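Local coordinates for uncharacterized protein AbaSI (PDB 4PAR) that cuts DNA containing 5-hydroxymethylcytosine, as a restriction endonuclease that joins a Vsr-like nuclease domain to an SRA-like domain, at residues V50-N54 against N90-P95; E72-G76 against E94-S98. The protein carries 3 engineered substitutions. All blocks are in the same frame, centred on the assembly; numbering follows the deposited sequence.

Overall arrangement
Both contacts lie in the PvuRts1I-like nuclease domain and tie the connection between strands 85-87 and 97-99 to the five-stranded central sheet, at points about 10 Å apart, centre to centre. They share Glu-94 and Pro-95. Contact 1 joins residues 90-95 to the end of strand 45-51 and the loop after it; it is partly buried, apolar around Val-50, Leu-52 and Pro-95, and its serine-carboxylate bond involves the exposed Ser-53. Contact 2 joins residues 94-98 to the end of strand 69-74 and is buried and mainly polar: a glutamate receives backbone N-H groups, and a tyrosine hydroxyl lies at the backbone of the following turn. Each comes within about 16 Å of the DNA, nearest atoms.

Contact 1: V50-N54 against N90-P95; sequences VRLSN and NQIDEP
Glu-94 OE2 takes two bonds from Ser-53: one of 2.7 Å from Ser-53 OG and a weak one of 3.3 Å from Ser-53 N. The pair joins the loop that follows strand 45-51, in the central sheet of the Vsr-like PD-(D/E)XK nuclease domain, to the loop before strand 97-99. The hydroxyl arrives on the syn side of the carboxylate, 22° out of its plane; the small serine suits this exposed corner because its OG can work close beside its own N-H. Glu-94 needs length to get there, and its chain runs extended beyond CG (chi2 -178°). It is the last residue of a type I beta turn that starts at Gln-91, closed by the bond from Glu-94 N to Gln-91 O.

The buried Leu-52 lies against Pro-95, Glu-94 and Asn-90, its two methyls touching different partners. Leu-52 CD2 packs 3.6 Å from Pro-95 CD, the two side chains alongside one another but pointing opposite ways. Val-50 CG2 points at the proline ring, 3.9 Å from Pro-95 CG, and Ala-58 of strand 57-64 touches both residues. Leu-52 CD1 lies 3.5 Å from Asn-90 ND2, which in turn donates a hydrogen bond of 3.2 Å to Pro-95 O, a partner almost in the amide plane.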
loop_
_atom_site.group_PDB
_atom_site.type_symbol
_atom_site.label_atom_id
_atom_site.label_comp_id
_atom_site.label_asym_id
_atom_site.label_seq_id
_atom_site.Cartn_x
_atom_site.Cartn_y
_atom_site.Cartn_z
ATOM N N VAL F 50 3.682 24.283 1.138
ATOM C CA VAL F 50 3.389 25.621 1.658
ATOM C C VAL F 50 1.952 26.038 1.371
ATOM O O VAL F 50 1.302 25.483 0.491
ATOM C CB VAL F 50 4.330 26.668 1.070
ATOM C CG1 VAL F 50 5.768 26.293 1.369
ATOM C CG2 VAL F 50 4.109 26.788 -0.423
ATOM N N ARG F 51 1.453 27.013 2.122
ATOM C CA ARG F 51 0.078 27.464 1.937
ATOM C C ARG F 51 0.032 28.882 1.405
ATOM O O ARG F 51 0.465 29.820 2.074
ATOM C CB ARG F 51 -0.698 27.374 3.245
ATOM C CG ARG F 51 -2.163 27.674 3.089
ATOM C CD ARG F 51 -2.909 27.362 4.365
ATOM N NE ARG F 51 -2.815 25.953 4.732
ATOM C CZ ARG F 51 -3.590 25.001 4.224
ATOM N NH1 ARG F 51 -4.509 25.305 3.316
ATOM N NH2 ARG F 51 -3.445 23.744 4.621
ATOM N N LEU F 52 -0.491 29.025 0.193
ATOM C CA LEU F 52 -0.568 30.321 -0.465
ATOM C C LEU F 52 -1.648 31.195 0.146
ATOM O O LEU F 52 -2.337 30.800 1.088
ATOM C CB LEU F 52 -0.854 30.161 -1.956
ATOM C CG LEU F 52 -0.002 29.239 -2.814
ATOM C CD1 LEU F 52 -0.515 29.303 -4.238
ATOM C CD2 LEU F 52 1.454 29.647 -2.746
ATOM N N SER F 53 -1.811 32.381 -0.428
ATOM C CA SER F 53 -2.800 33.341 0.049
ATOM C C SER F 53 -4.216 32.817 -0.013
ATOM O O SER F 53 -5.033 33.172 0.822
ATOM C CB SER F 53 -2.721 34.627 -0.760
ATOM O OG SER F 53 -1.439 35.225 -0.632
ATOM N N ASN F 54 -4.496 31.943 -0.971
ATOM C CA ASN F 54 -5.879 31.676 -1.366
ATOM C C ASN F 54 -6.686 30.553 -0.738
ATOM O O ASN F 54 -7.895 30.528 -0.933
ATOM C CB ASN F 54 -5.922 31.439 -2.871
ATOM C CG ASN F 54 -4.657 30.818 -3.378
ATOM O OD1 ASN F 54 -3.871 30.229 -2.618
ATOM N ND2 ASN F 54 -4.452 30.924 -4.668
ATOM N N ASN F 90 0.838 33.854 -8.842
ATOM C CA ASN F 90 0.392 34.180 -7.492
ATOM C C ASN F 90 1.181 35.364 -6.947
ATOM O O ASN F 90 1.824 36.084 -7.712
ATOM C CB ASN F 90 0.530 32.970 -6.565
ATOM C CG ASN F 90 -0.234 31.758 -7.070
ATOM O OD1 ASN F 90 -1.458 31.794 -7.219
ATOM N ND2 ASN F 90 0.489 30.674 -7.332
ATOM N N GLN F 91 1.101 35.587 -5.638
ATOM C CA GLN F 91 1.854 36.660 -4.989
ATOM C C GLN F 91 3.340 36.537 -5.305
ATOM O O GLN F 91 3.853 35.432 -5.494
ATOM C CB GLN F 91 1.635 36.646 -3.472
ATOM C CG GLN F 91 0.243 37.079 -3.033
ATOM C CD GLN F 91 -0.065 38.512 -3.433
ATOM O OE1 GLN F 91 -0.922 38.763 -4.282
ATOM N NE2 GLN F 91 0.640 39.460 -2.822
ATOM N N ILE F 92 4.011 37.684 -5.384
ATOM C CA ILE F 92 5.389 37.769 -5.870
ATOM C C ILE F 92 6.348 36.825 -5.129
ATOM O O ILE F 92 7.240 36.228 -5.736
ATOM C CB ILE F 92 5.903 39.240 -5.785
ATOM C CG1 ILE F 92 7.326 39.369 -6.334
ATOM C CG2 ILE F 92 5.798 39.788 -4.362
ATOM C CD1 ILE F 92 7.815 40.804 -6.418
ATOM N N ASP F 93 6.134 36.673 -3.826
ATOM C CA ASP F 93 6.985 35.845 -2.975
ATOM C C ASP F 93 6.464 34.413 -2.799
ATOM O O ASP F 93 6.945 33.675 -1.939
ATOM C CB ASP F 93 7.185 36.515 -1.614
ATOM C CG ASP F 93 8.560 37.156 -1.483
ATOM O OD1 ASP F 93 9.555 36.517 -1.893
ATOM O OD2 ASP F 93 8.648 38.299 -0.985
ATOM N N GLU F 94 5.459 34.039 -3.584
ATOM C CA GLU F 94 4.880 32.702 -3.488
ATOM C C GLU F 94 5.217 31.867 -4.726
ATOM O O GLU F 94 5.437 32.418 -5.802
ATOM C CB GLU F 94 3.365 32.803 -3.313
ATOM C CG GLU F 94 2.938 33.601 -2.099
ATOM C CD GLU F 94 1.433 33.637 -1.937
ATOM O OE1 GLU F 94 0.732 33.209 -2.877
ATOM O OE2 GLU F 94 0.955 34.092 -0.875
ATOM N N PRO F 95 5.272 30.531 -4.573
ATOM C CA PRO F 95 5.682 29.653 -5.678
ATOM C C PRO F 95 4.751 29.713 -6.886
ATOM O O PRO F 95 3.608 30.151 -6.770
ATOM C CB PRO F 95 5.651 28.259 -5.046
ATOM C CG PRO F 95 4.746 28.388 -3.881
ATOM C CD PRO F 95 4.967 29.761 -3.355
#

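Contact 2: E72-G76 against E94-S98; sequences EVDEG and EPLYS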
loop_
_atom_site.group_PDB
_atom_site.type_symbol
_atom_site.label_atom_id
_atom_site.label_comp_id
_atom_site.label_asym_id
_atom_site.label_seq_id
_atom_site.Cartn_x
_atom_site.Cartn_y
_atom_site.Cartn_z
ATOM N N GLU F 72 12.826 27.562 -6.026
ATOM C CA GLU F 72 11.888 26.935 -6.939
ATOM C C GLU F 72 12.482 26.843 -8.341
ATOM O O GLU F 72 12.957 27.843 -8.892
ATOM C CB GLU F 72 10.585 27.730 -6.976
ATOM C CG GLU F 72 9.563 27.199 -7.951
ATOM C CD GLU F 72 8.354 28.101 -8.070
ATOM O OE1 GLU F 72 8.535 29.314 -8.304
ATOM O OE2 GLU F 72 7.222 27.595 -7.923
ATOM N N VAL F 73 12.467 25.644 -8.909
ATOM C CA VAL F 73 12.799 25.476 -10.313
ATOM C C VAL F 73 11.602 25.869 -11.182
ATOM O O VAL F 73 10.498 25.340 -11.003
ATOM C CB VAL F 73 13.210 24.024 -10.626
ATOM C CG1 VAL F 73 13.260 23.804 -12.127
ATOM C CG2 VAL F 73 14.549 23.696 -9.966
ATOM N N ASP F 74 11.813 26.818 -12.095
ATOM C CA ASP F 74 10.789 27.196 -13.065
ATOM C C ASP F 74 11.057 26.529 -14.401
ATOM O O ASP F 74 12.078 26.766 -15.046
ATOM C CB ASP F 74 10.709 28.719 -13.263
ATOM C CG ASP F 74 9.532 29.144 -14.172
ATOM O OD1 ASP F 74 8.886 28.266 -14.793
ATOM O OD2 ASP F 74 9.252 30.360 -14.270
ATOM N N GLU F 75 10.147 25.639 -14.744
ATOM C CA GLU F 75 9.970 25.124 -16.066
ATOM C C GLU F 75 8.618 25.594 -16.525
ATOM O O GLU F 75 8.456 26.087 -17.618
ATOM C CB GLU F 75 9.950 23.620 -16.017
ATOM C CG GLU F 75 10.923 23.039 -15.026
ATOM C CD GLU F 75 10.915 21.536 -15.051
ATOM O OE1 GLU F 75 10.060 20.975 -15.739
ATOM O OE2 GLU F 75 11.752 20.915 -14.389
ATOM N N GLY F 76 7.622 25.428 -15.673
ATOM C CA GLY F 76 6.313 25.925 -16.007
ATOM C C GLY F 76 5.724 25.296 -17.236
ATOM O O GLY F 76 6.197 25.513 -18.323
ATOM N N GLU F 94 5.459 34.039 -3.584
ATOM C CA GLU F 94 4.880 32.702 -3.488
ATOM C C GLU F 94 5.217 31.867 -4.726
ATOM O O GLU F 94 5.437 32.418 -5.802
ATOM C CB GLU F 94 3.365 32.803 -3.313
ATOM C CG GLU F 94 2.938 33.601 -2.099
ATOM C CD GLU F 94 1.433 33.637 -1.937
ATOM O OE1 GLU F 94 0.732 33.209 -2.877
ATOM O OE2 GLU F 94 0.955 34.092 -0.875
ATOM N N PRO F 95 5.272 30.531 -4.573
ATOM C CA PRO F 95 5.682 29.653 -5.678
ATOM C C PRO F 95 4.751 29.713 -6.886
ATOM O O PRO F 95 3.608 30.151 -6.770
ATOM C CB PRO F 95 5.651 28.259 -5.046
ATOM C CG PRO F 95 4.746 28.388 -3.881
ATOM C CD PRO F 95 4.967 29.761 -3.355
ATOM N N LEU F 96 5.253 29.291 -8.040
ATOM C CA LEU F 96 4.462 29.292 -9.267
ATOM C C LEU F 96 3.655 28.004 -9.429
ATOM O O LEU F 96 2.710 27.946 -10.216
ATOM C CB LEU F 96 5.369 29.486 -10.486
ATOM C CG LEU F 96 5.904 30.870 -10.869
ATOM C CD1 LEU F 96 5.866 31.851 -9.720
ATOM C CD2 LEU F 96 7.323 30.742 -11.398
ATOM N N TYR F 97 4.024 26.973 -8.675
ATOM C CA TYR F 97 3.431 25.654 -8.864
ATOM C C TYR F 97 2.542 25.289 -7.698
ATOM O O TYR F 97 2.957 25.385 -6.547
ATOM C CB TYR F 97 4.510 24.583 -9.028
ATOM C CG TYR F 97 5.440 24.789 -10.198
ATOM C CD1 TYR F 97 6.552 25.610 -10.082
ATOM C CD2 TYR F 97 5.217 24.150 -11.412
ATOM C CE1 TYR F 97 7.414 25.798 -11.138
ATOM C CE2 TYR F 97 6.075 24.332 -12.478
ATOM C CZ TYR F 97 7.173 25.160 -12.334
ATOM O OH TYR F 97 8.043 25.359 -13.378
ATOM N N SER F 98 1.326 24.849 -8.000
ATOM C CA SER F 98 0.360 24.533 -6.960
ATOM C C SER F 98 -0.300 23.183 -7.209
ATOM O O SER F 98 0.002 22.511 -8.186
ATOM C CB SER F 98 -0.695 25.633 -6.873
ATOM O OG SER F 98 -1.269 25.875 -8.144
#
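Glu-72 and Tyr-97 reach across to each other's segment through two different torsions: Glu-72 sends CG anti to its backbone N (chi1 177°) and then runs extended, whereas Tyr-97 turns CG anti to its carbonyl carbon (chi1 -60°) and lays its ring toward the end of strand 69-74. The carboxylate of Glu-72 thereby meets the backbone of residues 96-97. Leu-96 N donates to the syn lone pair of Glu-72 OE2, at 2.6 Å, and makes a weak bond of 3.3 Å to Glu-72 OE1; Tyr-97 N adds another weak bond to Glu-72 OE2. A long acidic side chain suits this place because one flat group can take two successive N-H donors as the chain enters strand 97-99. OE1 is also in a salt bridge with Arg-122 of the neighbouring strand 119-124, which probably helps hold the carboxylate in position.

The same carboxylate stands at the edge of the Tyr-97 ring, with the two planes 80° apart. At the far end of the ring the hydroxyl reaches the turn after the strand, where Glu-75 N donates to Tyr-97 OH at 2.5 Å. Gly-76 N also lies near that oxygen, but the modelled separation is too short to be trusted in detail. Gly-76 has a positive phi, which suits a residue without a side chain. Leu-96 CD2 lies against two carboxylates, 3.5 Å from Asp-74 OD2 and close to Glu-72 OE1, oxygens that have polar partners elsewhere. Lys-23 makes a cation-pi contact with the Tyr-97 ring.

Glu-72 and Asp-74 thus belong to the end of a central-sheet strand joined to the two-stranded antiparallel sheet of 85-87 and 97-99, within the mixed-sheet core of a PD-(D/E)XK nuclease domain.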